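Local coordinates for protein RsfP (Uncultured bacterium, PDB 4GLJ) that probably splits methylthioadenosine with phosphate, as a methylthioadenosine phosphorylase of the purine and uridine phosphorylase clan, and binds the dye rhodamine B, at residues A[73-83]-A[122-130]; A[206-214]-A[266-274]. All blocks are in the same frame, centred on the assembly; numbering follows the deposited sequence.

Overall arrangement
In contact 1 the loop 122-130 lies on helix 78-87 and the 3-10 segment before it; in contact 2 the loop 266-274 covers the end of helix 200-209. Their centres are about 16 Å apart. Helix 200-209 joins them. E209, from contact 2, probably takes hydrogen bonds from two groups of contact 1: T127 OG1 lies 2.7 Å from E209 OE2, and F128 N lies 2.8 Å from E209 OE1. L206 adds apolar packing, with L206 CD1 3.5 Å from Y78 CB. Contact 1 reaches the dye pocket through P73, whose side chain is about 4 Å from a bound rhodamine B. Contact 2 keeps farther off, the R208 side chain being about 9 Å from a bound dye molecule.

Contact 1. Residues A[73-83]-A[122-130]; sequences PSEVPYRANIY and KQRVSTFFG
Q123 is tied to S74 by a water that donates to both backbone oxygens, Q123 O and S74 O. R124 follows, its guanidinium laid with one face against P73 and S74. The R124 chain runs extended from CG to NE and carries the group to the carbonyl of P73, where P73 O stands 3.7 Å above the guanidinium plane, over its centre, while R124 NH2 meets P73 CB at 3.5 Å. The Y78 ring is turned only 11° from the guanidinium plane; Y78 OH comes near R124 NH1 without bonding to it, and instead donates to P73 O at 2.8 Å. R124 NE is salt-bridged to E175 and NH1 bonds M198 O, so the buried guanidinium has a carboxylate at NE and a backbone carbonyl at NH1. The contact thus sets P73 and M198 at the wall of the rhodamine B pocket.

V125 comes next, laying CG1 over one face of the R79 guanidinium, 3.6 Å from R79 CZ. The bend at chi3 of R79 (-55°) folds the group across the valine, and R79 CD lies 3.4 Å from T127 O. With an alanine at R79, V125 CG1 would probably lose the flat group it packs on, and a gap would be likely to open beside T127 O. Q178 of the second subunit bonds S126 O.

F128 then turns its ring edge to the helix: F128 CE1 is 3.6 Å from R79 O, and I82 CG2, in the ring plane, is 3.9 Å from F128 CZ. Thus the irregular loop that follows strand 111-119 is laid along the first turns of helix 78-87, with P202 of helix 200-209 touching both Y78 and S126.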
ATOM      1  N   PRO A  73     -10.473 -11.311  -4.541  1.00 25.85           N
ATOM      2  CA  PRO A  73     -10.237 -10.795  -3.163  1.00 25.75           C
ATOM      3  C   PRO A  73     -10.356  -9.300  -3.072  1.00 26.79           C
ATOM      4  O   PRO A  73     -10.984  -8.852  -2.139  1.00 26.94           O
ATOM      5  CB  PRO A  73      -8.798 -11.249  -2.877  1.00 24.37           C
ATOM      6  CG  PRO A  73      -8.747 -12.551  -3.549  1.00 24.18           C
ATOM      7  CD  PRO A  73      -9.448 -12.317  -4.882  1.00 26.13           C
ATOM      8  N   SER A  74      -9.809  -8.506  -4.035  1.00 25.74           N
ATOM      9  CA  SER A  74      -9.824  -7.058  -3.954  1.00 26.96           C
ATOM     10  C   SER A  74     -11.246  -6.508  -4.029  1.00 27.97           C
ATOM     11  O   SER A  74     -11.472  -5.439  -3.535  1.00 27.82           O
ATOM     12  CB  SER A  74      -9.030  -6.379  -5.132  1.00 28.22           C
ATOM     13  OG  SER A  74      -7.680  -6.831  -5.149  1.00 30.28           O
ATOM     14  N   GLU A  75     -12.211  -7.206  -4.642  1.00 26.87           N
ATOM     15  CA  GLU A  75     -13.477  -6.543  -4.840  1.00 27.82           C
ATOM     16  C   GLU A  75     -14.563  -7.145  -3.894  1.00 25.90           C
ATOM     17  O   GLU A  75     -15.744  -6.813  -3.990  1.00 27.93           O
ATOM     18  CB  GLU A  75     -13.910  -6.604  -6.329  1.00 29.05           C
ATOM     19  CG  GLU A  75     -14.231  -8.046  -6.682  1.00 26.67           C
ATOM     20  CD  GLU A  75     -14.486  -8.209  -8.212  1.00 30.38           C
ATOM     21  OE1 GLU A  75     -14.791  -7.193  -8.899  1.00 31.35           O
ATOM     22  OE2 GLU A  75     -14.446  -9.350  -8.674  1.00 29.67           O
ATOM     23  N   VAL A  76     -14.171  -8.036  -2.994  1.00 26.19           N
ATOM     24  CA  VAL A  76     -15.174  -8.586  -2.066  1.00 25.01           C
ATOM     25  C   VAL A  76     -15.792  -7.419  -1.267  1.00 24.84           C
ATOM     26  O   VAL A  76     -15.010  -6.562  -0.760  1.00 27.18           O
ATOM     27  CB  VAL A  76     -14.493  -9.604  -1.187  1.00 26.43           C
ATOM     28  CG1 VAL A  76     -15.397  -9.992   0.022  1.00 27.86           C
ATOM     29  CG2 VAL A  76     -14.156 -10.865  -2.012  1.00 27.32           C
ATOM     30  N   PRO A  77     -17.128  -7.392  -1.070  1.00 26.55           N
ATOM     31  CA  PRO A  77     -17.633  -6.267  -0.319  1.00 23.97           C
ATOM     32  C   PRO A  77     -17.488  -6.559   1.205  1.00 24.58           C
ATOM     33  O   PRO A  77     -18.498  -6.871   1.928  1.00 25.34           O
ATOM     34  CB  PRO A  77     -19.127  -6.225  -0.745  1.00 26.65           C
ATOM     35  CG  PRO A  77     -19.485  -7.709  -0.885  1.00 25.75           C
ATOM     36  CD  PRO A  77     -18.219  -8.342  -1.437  1.00 25.74           C
ATOM     37  N   TYR A  78     -16.274  -6.349   1.719  1.00 22.35           N
ATOM     38  CA  TYR A  78     -16.015  -6.730   3.132  1.00 23.51           C
ATOM     39  C   TYR A  78     -16.909  -5.977   4.117  1.00 23.76           C
ATOM     40  O   TYR A  78     -17.344  -6.596   5.070  1.00 24.62           O
ATOM     41  CB  TYR A  78     -14.530  -6.409   3.455  1.00 22.21           C
ATOM     42  CG  TYR A  78     -13.595  -7.330   2.712  1.00 23.22           C
ATOM     43  CD1 TYR A  78     -13.367  -8.607   3.151  1.00 23.88           C
ATOM     44  CD2 TYR A  78     -13.001  -6.891   1.513  1.00 24.40           C
ATOM     45  CE1 TYR A  78     -12.536  -9.451   2.421  1.00 26.39           C
ATOM     46  CE2 TYR A  78     -12.178  -7.747   0.774  1.00 23.62           C
ATOM     47  CZ  TYR A  78     -12.019  -9.004   1.197  1.00 24.76           C
ATOM     48  OH  TYR A  78     -11.207  -9.841   0.516  1.00 25.95           O
ATOM     49  N   ARG A  79     -17.126  -4.673   3.955  1.00 23.71           N
ATOM     50  CA  ARG A  79     -17.953  -3.907   4.863  1.00 24.73           C
ATOM     51  C   ARG A  79     -19.419  -4.338   4.869  1.00 27.14           C
ATOM     52  O   ARG A  79     -19.935  -4.563   5.902  1.00 25.75           O
ATOM     53  CB  ARG A  79     -17.844  -2.411   4.572  1.00 26.40           C
ATOM     54  CG  ARG A  79     -16.609  -1.701   5.093  1.00 26.78           C
ATOM     55  CD  ARG A  79     -16.571  -0.245   4.681  1.00 32.82           C
ATOM     56  NE  ARG A  79     -16.691  -0.122   3.254  1.00 33.28           N
ATOM     57  CZ  ARG A  79     -16.968   0.982   2.592  1.00 37.20           C
ATOM     58  NH1 ARG A  79     -17.146   2.124   3.201  1.00 37.21           N
ATOM     59  NH2 ARG A  79     -17.051   0.917   1.296  1.00 41.33           N
ATOM     60  N   ALA A  80     -20.042  -4.519   3.704  1.00 25.69           N
ATOM     61  CA  ALA A  80     -21.384  -5.184   3.626  1.00 26.11           C
ATOM     62  C   ALA A  80     -21.490  -6.529   4.270  1.00 25.96           C
ATOM     63  O   ALA A  80     -22.469  -6.793   4.959  1.00 30.86           O
ATOM     64  CB  ALA A  80     -21.926  -5.191   2.178  1.00 26.28           C
ATOM     65  N   ASN A  81     -20.515  -7.402   4.069  1.00 25.47           N
ATOM     66  CA  ASN A  81     -20.571  -8.758   4.629  1.00 27.18           C
ATOM     67  C   ASN A  81     -20.565  -8.732   6.168  1.00 27.41           C
ATOM     68  O   ASN A  81     -21.369  -9.403   6.807  1.00 27.27           O
ATOM     69  CB  ASN A  81     -19.348  -9.561   4.164  1.00 27.11           C
ATOM     70  CG  ASN A  81     -19.415  -9.935   2.673  1.00 29.00           C
ATOM     71  OD1 ASN A  81     -20.502  -9.815   2.059  1.00 28.70           O
ATOM     72  ND2 ASN A  81     -18.298 -10.444   2.106  1.00 26.75           N
ATOM     73  N   ILE A  82     -19.690  -7.903   6.736  1.00 27.76           N
ATOM     74  CA  ILE A  82     -19.528  -7.880   8.204  1.00 27.35           C
ATOM     75  C   ILE A  82     -20.721  -7.142   8.720  1.00 28.73           C
ATOM     76  O   ILE A  82     -21.285  -7.559   9.716  1.00 27.72           O
ATOM     77  CB  ILE A  82     -18.153  -7.176   8.571  1.00 26.79           C
ATOM     78  CG1 ILE A  82     -16.959  -8.089   8.225  1.00 25.63           C
ATOM     79  CG2 ILE A  82     -18.115  -6.836  10.063  1.00 27.98           C
ATOM     80  CD1 ILE A  82     -16.987  -9.499   8.810  1.00 26.92           C
ATOM     81  N   TYR A  83     -21.171  -6.061   8.043  1.00 27.34           N
ATOM     82  CA  TYR A  83     -22.317  -5.323   8.545  1.00 29.44           C
ATOM     83  C   TYR A  83     -23.566  -6.251   8.564  1.00 30.99           C
ATOM     84  O   TYR A  83     -24.367  -6.299   9.536  1.00 31.60           O
ATOM     85  CB  TYR A  83     -22.635  -4.104   7.679  1.00 30.25           C
ATOM     86  CG  TYR A  83     -23.614  -3.117   8.341  1.00 33.54           C
ATOM     87  CD1 TYR A  83     -23.146  -2.035   9.097  1.00 35.43           C
ATOM     88  CD2 TYR A  83     -25.015  -3.269   8.233  1.00 34.84           C
ATOM     89  CE1 TYR A  83     -24.039  -1.129   9.706  1.00 37.60           C
ATOM     90  CE2 TYR A  83     -25.913  -2.374   8.842  1.00 38.58           C
ATOM     91  CZ  TYR A  83     -25.401  -1.310   9.581  1.00 39.85           C
ATOM     92  OH  TYR A  83     -26.255  -0.434  10.224  1.00 44.88           O
ATOM     93  N   LYS A 122      -3.781  -3.101  -0.186  1.00 20.16           N
ATOM     94  CA  LYS A 122      -3.494  -1.739  -0.662  1.00 24.22           C
ATOM     95  C   LYS A 122      -4.721  -0.926  -0.909  1.00 29.64           C
ATOM     96  O   LYS A 122      -4.782   0.299  -0.599  1.00 29.31           O
ATOM     97  CB  LYS A 122      -2.677  -1.863  -1.953  1.00 24.22           C
ATOM     98  CG  LYS A 122      -1.286  -2.514  -1.728  1.00 24.81           C
ATOM     99  CD  LYS A 122      -0.654  -2.833  -3.081  1.00 28.59           C
ATOM    100  CE  LYS A 122       0.712  -3.568  -2.910  1.00 29.02           C
ATOM    101  NZ  LYS A 122       1.536  -3.527  -4.143  1.00 30.83           N
ATOM    102  N   GLN A 123      -5.719  -1.599  -1.495  1.00 27.12           N
ATOM    103  CA  GLN A 123      -6.821  -0.875  -2.113  1.00 29.92           C
ATOM    104  C   GLN A 123      -8.189  -1.168  -1.544  1.00 27.39           C
ATOM    105  O   GLN A 123      -9.188  -0.946  -2.194  1.00 28.86           O
ATOM    106  CB  GLN A 123      -6.804  -1.181  -3.620  1.00 32.89           C
ATOM    107  CG  GLN A 123      -5.589  -0.509  -4.257  1.00 39.95           C
ATOM    108  CD  GLN A 123      -5.164  -1.105  -5.597  1.00 47.01           C
ATOM    109  OE1 GLN A 123      -5.994  -1.728  -6.323  1.00 42.58           O
ATOM    110  NE2 GLN A 123      -3.876  -0.835  -5.988  1.00 43.51           N
ATOM    111  N   ARG A 124      -8.269  -1.599  -0.318  1.00 24.45           N
ATOM    112  CA  ARG A 124      -9.530  -1.990   0.253  1.00 25.21           C
ATOM    113  C   ARG A 124      -9.977  -1.024   1.315  1.00 26.44           C
ATOM    114  O   ARG A 124      -9.159  -0.517   2.010  1.00 25.31           O
ATOM    115  CB  ARG A 124      -9.412  -3.393   0.797  1.00 26.01           C
ATOM    116  CG  ARG A 124      -9.117  -4.391  -0.286  1.00 27.72           C
ATOM    117  CD  ARG A 124      -8.586  -5.637   0.295  1.00 26.43           C
ATOM    118  NE  ARG A 124      -7.978  -6.491  -0.683  1.00 24.44           N
ATOM    119  CZ  ARG A 124      -7.830  -7.778  -0.520  1.00 21.54           C
ATOM    120  NH1 ARG A 124      -8.270  -8.333   0.568  1.00 22.24           N
ATOM    121  NH2 ARG A 124      -7.255  -8.492  -1.436  1.00 18.93           N
ATOM    122  N   VAL A 125     -11.267  -0.739   1.406  1.00 23.86           N
ATOM    123  CA  VAL A 125     -11.692   0.156   2.442  1.00 26.27           C
ATOM    124  C   VAL A 125     -11.584  -0.682   3.715  1.00 27.69           C
ATOM    125  O   VAL A 125     -12.206  -1.735   3.800  1.00 26.55           O
ATOM    126  CB  VAL A 125     -13.133   0.631   2.232  1.00 25.99           C
ATOM    127  CG1 VAL A 125     -13.558   1.574   3.410  1.00 26.01           C
ATOM    128  CG2 VAL A 125     -13.190   1.310   0.893  1.00 30.57           C
ATOM    129  N   SER A 126     -10.857  -0.200   4.735  1.00 22.82           N
ATOM    130  CA  SER A 126     -10.528  -1.130   5.826  1.00 23.09           C
ATOM    131  C   SER A 126     -11.093  -0.660   7.203  1.00 22.09           C
ATOM    132  O   SER A 126     -10.675  -1.138   8.262  1.00 24.13           O
ATOM    133  CB  SER A 126      -8.998  -1.332   5.892  1.00 27.06           C
ATOM    134  OG  SER A 126      -8.417  -0.022   6.015  1.00 32.37           O
ATOM    135  N   THR A 127     -12.109   0.197   7.147  1.00 21.65           N
ATOM    136  CA  THR A 127     -12.794   0.689   8.354  1.00 21.74           C
ATOM    137  C   THR A 127     -14.191   1.116   7.973  1.00 21.22           C
ATOM    138  O   THR A 127     -14.503   1.450   6.813  1.00 20.97           O
ATOM    139  CB  THR A 127     -12.028   1.895   8.975  1.00 20.51           C
ATOM    140  OG1 THR A 127     -12.694   2.351  10.158  1.00 24.29           O
ATOM    141  CG2 THR A 127     -11.948   3.080   8.006  1.00 20.99           C
ATOM    142  N   PHE A 128     -15.052   1.124   8.973  1.00 19.75           N
ATOM    143  CA  PHE A 128     -16.371   1.643   8.819  1.00 21.22           C
ATOM    144  C   PHE A 128     -16.358   3.100   9.195  1.00 23.68           C
ATOM    145  O   PHE A 128     -17.353   3.778   9.003  1.00 23.23           O
ATOM    146  CB  PHE A 128     -17.322   1.000   9.827  1.00 21.96           C
ATOM    147  CG  PHE A 128     -17.655  -0.415   9.516  1.00 21.51           C
ATOM    148  CD1 PHE A 128     -18.533  -0.737   8.456  1.00 22.10           C
ATOM    149  CD2 PHE A 128     -17.204  -1.444  10.342  1.00 20.03           C
ATOM    150  CE1 PHE A 128     -18.883  -2.056   8.196  1.00 24.06           C
ATOM    151  CE2 PHE A 128     -17.579  -2.758  10.067  1.00 21.10           C
ATOM    152  CZ  PHE A 128     -18.432  -3.080   9.028  1.00 22.15           C
ATOM    153  N   PHE A 129     -15.219   3.569   9.736  1.00 22.07           N
ATOM    154  CA  PHE A 129     -15.156   4.927  10.248  1.00 25.05           C
ATOM    155  C   PHE A 129     -14.675   5.967   9.254  1.00 27.13           C
ATOM    156  O   PHE A 129     -14.277   5.628   8.154  1.00 26.22           O
ATOM    157  CB  PHE A 129     -14.373   4.911  11.592  1.00 24.95           C
ATOM    158  CG  PHE A 129     -15.175   4.162  12.654  1.00 28.77           C
ATOM    159  CD1 PHE A 129     -15.004   2.774  12.867  1.00 29.12           C
ATOM    160  CD2 PHE A 129     -16.215   4.808  13.323  1.00 28.44           C
ATOM    161  CE1 PHE A 129     -15.809   2.095  13.803  1.00 29.19           C
ATOM    162  CE2 PHE A 129     -17.009   4.151  14.248  1.00 30.65           C
ATOM    163  CZ  PHE A 129     -16.849   2.764  14.445  1.00 30.31           C
ATOM    164  N   GLY A 130     -14.699   7.241   9.636  1.00 28.80           N
ATOM    165  CA  GLY A 130     -14.435   8.296   8.674  1.00 26.51           C
ATOM    166  C   GLY A 130     -15.776   8.933   8.368  1.00 31.55           C
ATOM    167  O   GLY A 130     -16.840   8.484   8.887  1.00 28.85           O
TER
HETATM  168  O   HOH W   1     -10.438  -2.904  -4.140  1.00 52.99           O

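Contact 2. Residues A[206-214]-A[266-274]; sequences LAREASIAY and KSIAHTALT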
ATOM      1  N   LEU A 206     -12.641  -5.111  10.297  1.00 20.07           N
ATOM      2  CA  LEU A 206     -14.059  -4.776  10.261  1.00 21.30           C
ATOM      3  C   LEU A 206     -14.847  -5.564  11.331  1.00 21.10           C
ATOM      4  O   LEU A 206     -15.711  -5.003  12.010  1.00 20.70           O
ATOM      5  CB  LEU A 206     -14.629  -5.016   8.842  1.00 20.11           C
ATOM      6  CG  LEU A 206     -13.953  -4.034   7.818  1.00 22.17           C
ATOM      7  CD1 LEU A 206     -14.226  -4.460   6.365  1.00 18.94           C
ATOM      8  CD2 LEU A 206     -14.417  -2.575   8.033  1.00 22.78           C
ATOM      9  N   ALA A 207     -14.534  -6.842  11.479  1.00 20.56           N
ATOM     10  CA  ALA A 207     -15.184  -7.696  12.497  1.00 20.76           C
ATOM     11  C   ALA A 207     -14.864  -7.089  13.867  1.00 22.99           C
ATOM     12  O   ALA A 207     -15.754  -7.000  14.752  1.00 24.04           O
ATOM     13  CB  ALA A 207     -14.637  -9.147  12.396  1.00 21.12           C
ATOM     14  N   ARG A 208     -13.613  -6.649  14.084  1.00 21.48           N
ATOM     15  CA  ARG A 208     -13.253  -6.058  15.377  1.00 23.19           C
ATOM     16  C   ARG A 208     -14.049  -4.761  15.623  1.00 25.94           C
ATOM     17  O   ARG A 208     -14.580  -4.536  16.723  1.00 24.90           O
ATOM     18  CB  ARG A 208     -11.749  -5.783  15.437  1.00 24.00           C
ATOM     19  CG  ARG A 208     -11.221  -5.297  16.783  1.00 27.03           C
ATOM     20  CD  ARG A 208     -11.508  -6.189  18.019  1.00 27.40           C
ATOM     21  NE  ARG A 208     -11.064  -7.573  17.765  1.00 28.97           N
ATOM     22  CZ  ARG A 208      -9.833  -8.013  18.045  1.00 28.34           C
ATOM     23  NH1 ARG A 208      -8.941  -7.179  18.634  1.00 30.30           N
ATOM     24  NH2 ARG A 208      -9.508  -9.295  17.861  1.00 27.08           N
ATOM     25  N   GLU A 209     -14.140  -3.905  14.597  1.00 22.96           N
ATOM     26  CA  GLU A 209     -14.917  -2.660  14.735  1.00 24.59           C
ATOM     27  C   GLU A 209     -16.383  -2.931  14.986  1.00 22.64           C
ATOM     28  O   GLU A 209     -17.089  -2.072  15.575  1.00 25.17           O
ATOM     29  CB  GLU A 209     -14.824  -1.798  13.471  1.00 24.47           C
ATOM     30  CG  GLU A 209     -13.424  -1.196  13.300  1.00 24.21           C
ATOM     31  CD  GLU A 209     -13.342  -0.253  12.121  1.00 24.55           C
ATOM     32  OE1 GLU A 209     -14.282  -0.297  11.264  1.00 22.29           O
ATOM     33  OE2 GLU A 209     -12.321   0.517  12.042  1.00 24.81           O
ATOM     34  N   ALA A 210     -16.855  -4.066  14.467  1.00 22.96           N
ATOM     35  CA  ALA A 210     -18.237  -4.464  14.662  1.00 24.40           C
ATOM     36  C   ALA A 210     -18.446  -5.219  15.962  1.00 24.66           C
ATOM     37  O   ALA A 210     -19.525  -5.785  16.181  1.00 25.92           O
ATOM     38  CB  ALA A 210     -18.719  -5.314  13.513  1.00 22.74           C
ATOM     39  N   SER A 211     -17.424  -5.234  16.820  1.00 25.60           N
ATOM     40  CA  SER A 211     -17.456  -5.953  18.119  1.00 28.76           C
ATOM     41  C   SER A 211     -17.807  -7.460  17.970  1.00 29.98           C
ATOM     42  O   SER A 211     -18.512  -8.020  18.804  1.00 31.05           O
ATOM     43  CB  SER A 211     -18.446  -5.237  19.070  1.00 30.54           C
ATOM     44  OG  SER A 211     -18.014  -3.891  19.319  1.00 33.43           O
ATOM     45  N   ILE A 212     -17.301  -8.116  16.930  1.00 27.85           N
ATOM     46  CA  ILE A 212     -17.553  -9.543  16.705  1.00 26.36           C
ATOM     47  C   ILE A 212     -16.250 -10.314  16.833  1.00 27.11           C
ATOM     48  O   ILE A 212     -15.249  -9.925  16.230  1.00 24.91           O
ATOM     49  CB  ILE A 212     -18.113  -9.801  15.298  1.00 25.63           C
ATOM     50  CG1 ILE A 212     -19.412  -9.048  15.051  1.00 27.25           C
ATOM     51  CG2 ILE A 212     -18.273 -11.309  15.029  1.00 25.68           C
ATOM     52  CD1 ILE A 212     -19.915  -9.041  13.582  1.00 26.63           C
ATOM     53  N   ALA A 213     -16.250 -11.400  17.588  1.00 27.63           N
ATOM     54  CA  ALA A 213     -15.074 -12.191  17.794  1.00 28.30           C
ATOM     55  C   ALA A 213     -14.817 -12.928  16.515  1.00 27.51           C
ATOM     56  O   ALA A 213     -15.723 -13.446  15.893  1.00 28.64           O
ATOM     57  CB  ALA A 213     -15.280 -13.169  18.985  1.00 31.83           C
ATOM     58  N   TYR A 214     -13.565 -12.950  16.087  1.00 26.27           N
ATOM     59  CA  TYR A 214     -13.263 -13.376  14.737  1.00 23.95           C
ATOM     60  C   TYR A 214     -11.962 -14.124  14.813  1.00 23.62           C
ATOM     61  O   TYR A 214     -10.966 -13.639  15.388  1.00 24.38           O
ATOM     62  CB  TYR A 214     -13.104 -12.175  13.795  1.00 24.86           C
ATOM     63  CG  TYR A 214     -12.649 -12.480  12.349  1.00 24.14           C
ATOM     64  CD1 TYR A 214     -11.269 -12.705  12.070  1.00 24.80           C
ATOM     65  CD2 TYR A 214     -13.550 -12.450  11.310  1.00 22.66           C
ATOM     66  CE1 TYR A 214     -10.825 -12.984  10.788  1.00 22.73           C
ATOM     67  CE2 TYR A 214     -13.151 -12.729   9.998  1.00 23.51           C
ATOM     68  CZ  TYR A 214     -11.775 -12.978   9.745  1.00 24.39           C
ATOM     69  OH  TYR A 214     -11.362 -13.174   8.423  1.00 23.59           O
ATOM     70  N   LYS A 266     -16.070 -15.545  26.456  1.00 45.03           N
ATOM     71  CA  LYS A 266     -16.121 -14.105  26.517  1.00 47.09           C
ATOM     72  C   LYS A 266     -15.011 -13.672  25.560  1.00 43.83           C
ATOM     73  O   LYS A 266     -13.933 -14.293  25.507  1.00 43.46           O
ATOM     74  CB  LYS A 266     -15.821 -13.667  27.953  1.00 55.18           C
ATOM     75  CG  LYS A 266     -16.874 -12.778  28.585  1.00 63.50           C
ATOM     76  CD  LYS A 266     -16.694 -12.747  30.104  1.00 69.40           C
ATOM     77  CE  LYS A 266     -16.657 -11.315  30.644  1.00 73.41           C
ATOM     78  NZ  LYS A 266     -15.674 -10.482  29.861  1.00 69.13           N
ATOM     79  N   SER A 267     -15.279 -12.659  24.748  1.00 41.18           N
ATOM     80  CA  SER A 267     -14.250 -12.166  23.857  1.00 38.05           C
ATOM     81  C   SER A 267     -13.956 -10.679  24.136  1.00 39.98           C
ATOM     82  O   SER A 267     -14.866  -9.868  24.302  1.00 38.34           O
ATOM     83  CB  SER A 267     -14.688 -12.354  22.389  1.00 37.44           C
ATOM     84  OG  SER A 267     -13.642 -11.904  21.506  1.00 37.67           O
ATOM     85  N   ILE A 268     -12.680 -10.310  24.131  1.00 41.32           N
ATOM     86  CA  ILE A 268     -12.349  -8.910  24.179  1.00 41.08           C
ATOM     87  C   ILE A 268     -12.960  -8.150  22.981  1.00 36.62           C
ATOM     88  O   ILE A 268     -13.251  -6.971  23.116  1.00 34.46           O
ATOM     89  CB  ILE A 268     -10.842  -8.619  24.438  1.00 46.64           C
ATOM     90  CG1 ILE A 268      -9.877  -9.206  23.370  1.00 48.87           C
ATOM     91  CG2 ILE A 268     -10.405  -9.177  25.811  1.00 47.34           C
ATOM     92  CD1 ILE A 268     -10.376  -9.719  22.019  1.00 48.29           C
ATOM     93  N   ALA A 269     -13.253  -8.839  21.858  1.00 32.39           N
ATOM     94  CA  ALA A 269     -13.855  -8.155  20.683  1.00 31.82           C
ATOM     95  C   ALA A 269     -15.223  -7.560  21.028  1.00 32.07           C
ATOM     96  O   ALA A 269     -15.653  -6.561  20.415  1.00 30.08           O
ATOM     97  CB  ALA A 269     -13.961  -9.074  19.462  1.00 30.80           C
ATOM     98  N   HIS A 270     -15.885  -8.163  21.988  1.00 31.94           N
ATOM     99  CA  HIS A 270     -17.235  -7.831  22.327  1.00 33.96           C
ATOM    100  C   HIS A 270     -17.419  -6.443  22.852  1.00 34.17           C
ATOM    101  O   HIS A 270     -18.495  -5.893  22.758  1.00 34.90           O
ATOM    102  CB  HIS A 270     -17.848  -8.900  23.209  1.00 35.50           C
ATOM    103  CG  HIS A 270     -18.043 -10.217  22.511  1.00 36.38           C
ATOM    104  ND1 HIS A 270     -18.057 -11.361  23.150  1.00 39.06           N
ATOM    105  CD2 HIS A 270     -18.220 -10.521  21.180  1.00 34.00           C
ATOM    106  CE1 HIS A 270     -18.236 -12.344  22.288  1.00 39.75           C
ATOM    107  NE2 HIS A 270     -18.337 -11.826  21.086  1.00 35.02           N
ATOM    108  N   THR A 271     -16.379  -5.863  23.412  1.00 33.51           N
ATOM    109  CA  THR A 271     -16.408  -4.515  23.878  1.00 36.13           C
ATOM    110  C   THR A 271     -15.377  -3.643  23.152  1.00 36.44           C
ATOM    111  O   THR A 271     -15.021  -2.586  23.680  1.00 35.17           O
ATOM    112  CB  THR A 271     -16.131  -4.492  25.405  1.00 38.90           C
ATOM    113  OG1 THR A 271     -15.001  -5.325  25.686  1.00 40.66           O
ATOM    114  CG2 THR A 271     -17.344  -5.077  26.237  1.00 43.18           C
ATOM    115  N   ALA A 272     -14.910  -4.062  21.948  1.00 33.46           N
ATOM    116  CA  ALA A 272     -13.812  -3.342  21.284  1.00 36.03           C
ATOM    117  C   ALA A 272     -14.143  -1.892  20.916  1.00 35.76           C
ATOM    118  O   ALA A 272     -13.266  -1.066  20.932  1.00 35.66           O
ATOM    119  CB  ALA A 272     -13.344  -4.072  20.020  1.00 35.22           C
ATOM    120  N   LEU A 273     -15.399  -1.598  20.595  1.00 35.08           N
ATOM    121  CA  LEU A 273     -15.748  -0.264  20.196  1.00 37.44           C
ATOM    122  C   LEU A 273     -15.840   0.743  21.308  1.00 40.88           C
ATOM    123  O   LEU A 273     -15.472   1.895  21.117  1.00 42.81           O
ATOM    124  CB  LEU A 273     -16.921  -0.254  19.217  1.00 37.65           C
ATOM    125  CG  LEU A 273     -17.027   1.045  18.441  1.00 40.30           C
ATOM    126  CD1 LEU A 273     -15.731   1.244  17.631  1.00 35.41           C
ATOM    127  CD2 LEU A 273     -18.236   0.961  17.511  1.00 38.62           C
ATOM    128  N   THR A 274     -16.182   0.299  22.515  1.00 47.52           N
ATOM    129  CA  THR A 274     -16.483   1.213  23.621  1.00 48.92           C
ATOM    130  C   THR A 274     -15.365   2.117  24.148  1.00 51.70           C
ATOM    131  O   THR A 274     -15.632   3.275  24.402  1.00 54.82           O
ATOM    132  CB  THR A 274     -17.162   0.479  24.797  1.00 52.19           C
ATOM    133  OG1 THR A 274     -16.172  -0.262  25.501  1.00 52.01           O
ATOM    134  CG2 THR A 274     -18.231  -0.477  24.255  1.00 51.28           C
TER
HETATM  135  O   HOH W   2     -18.069  -2.576  21.592  1.00 36.22           O
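R208 reaches across A269 and A272, its chain bent at chi2 (56°) and chi3 (53°), which lays R208 CD 3.4 Å from A272 CB and R208 NE 3.7 Å from A269 CB. I268 CD1 sits over one face of the R208 guanidinium, while NH2 bonds D141 O. The H270 ring presents an edge, with S211 O in its plane 3.5 Å from H270 CD2; S267 CB covers one face, and NE2 bonds R91 O. A213 CB packs against S267 OG at 3.3 Å.

Between these side chains the backbones also meet: S211 CA approaches A269 O at 3.0 Å in a CA-H...O contact. S211, with its positive phi, is the C-prime residue of the Schellman motif that ends helix 200-209, and the 3-10 turn 268-270 packs on this backbone corner. Beside L273 a water donates to S211 OG and accepts from L273 N, linking the two segments.

The loop after helix 237-263 thereby covers the turn where helix 200-209 passes into strand 213-221, with A213 hydrogen-bonded through its backbone to R91 and to I93 of strand 92-101.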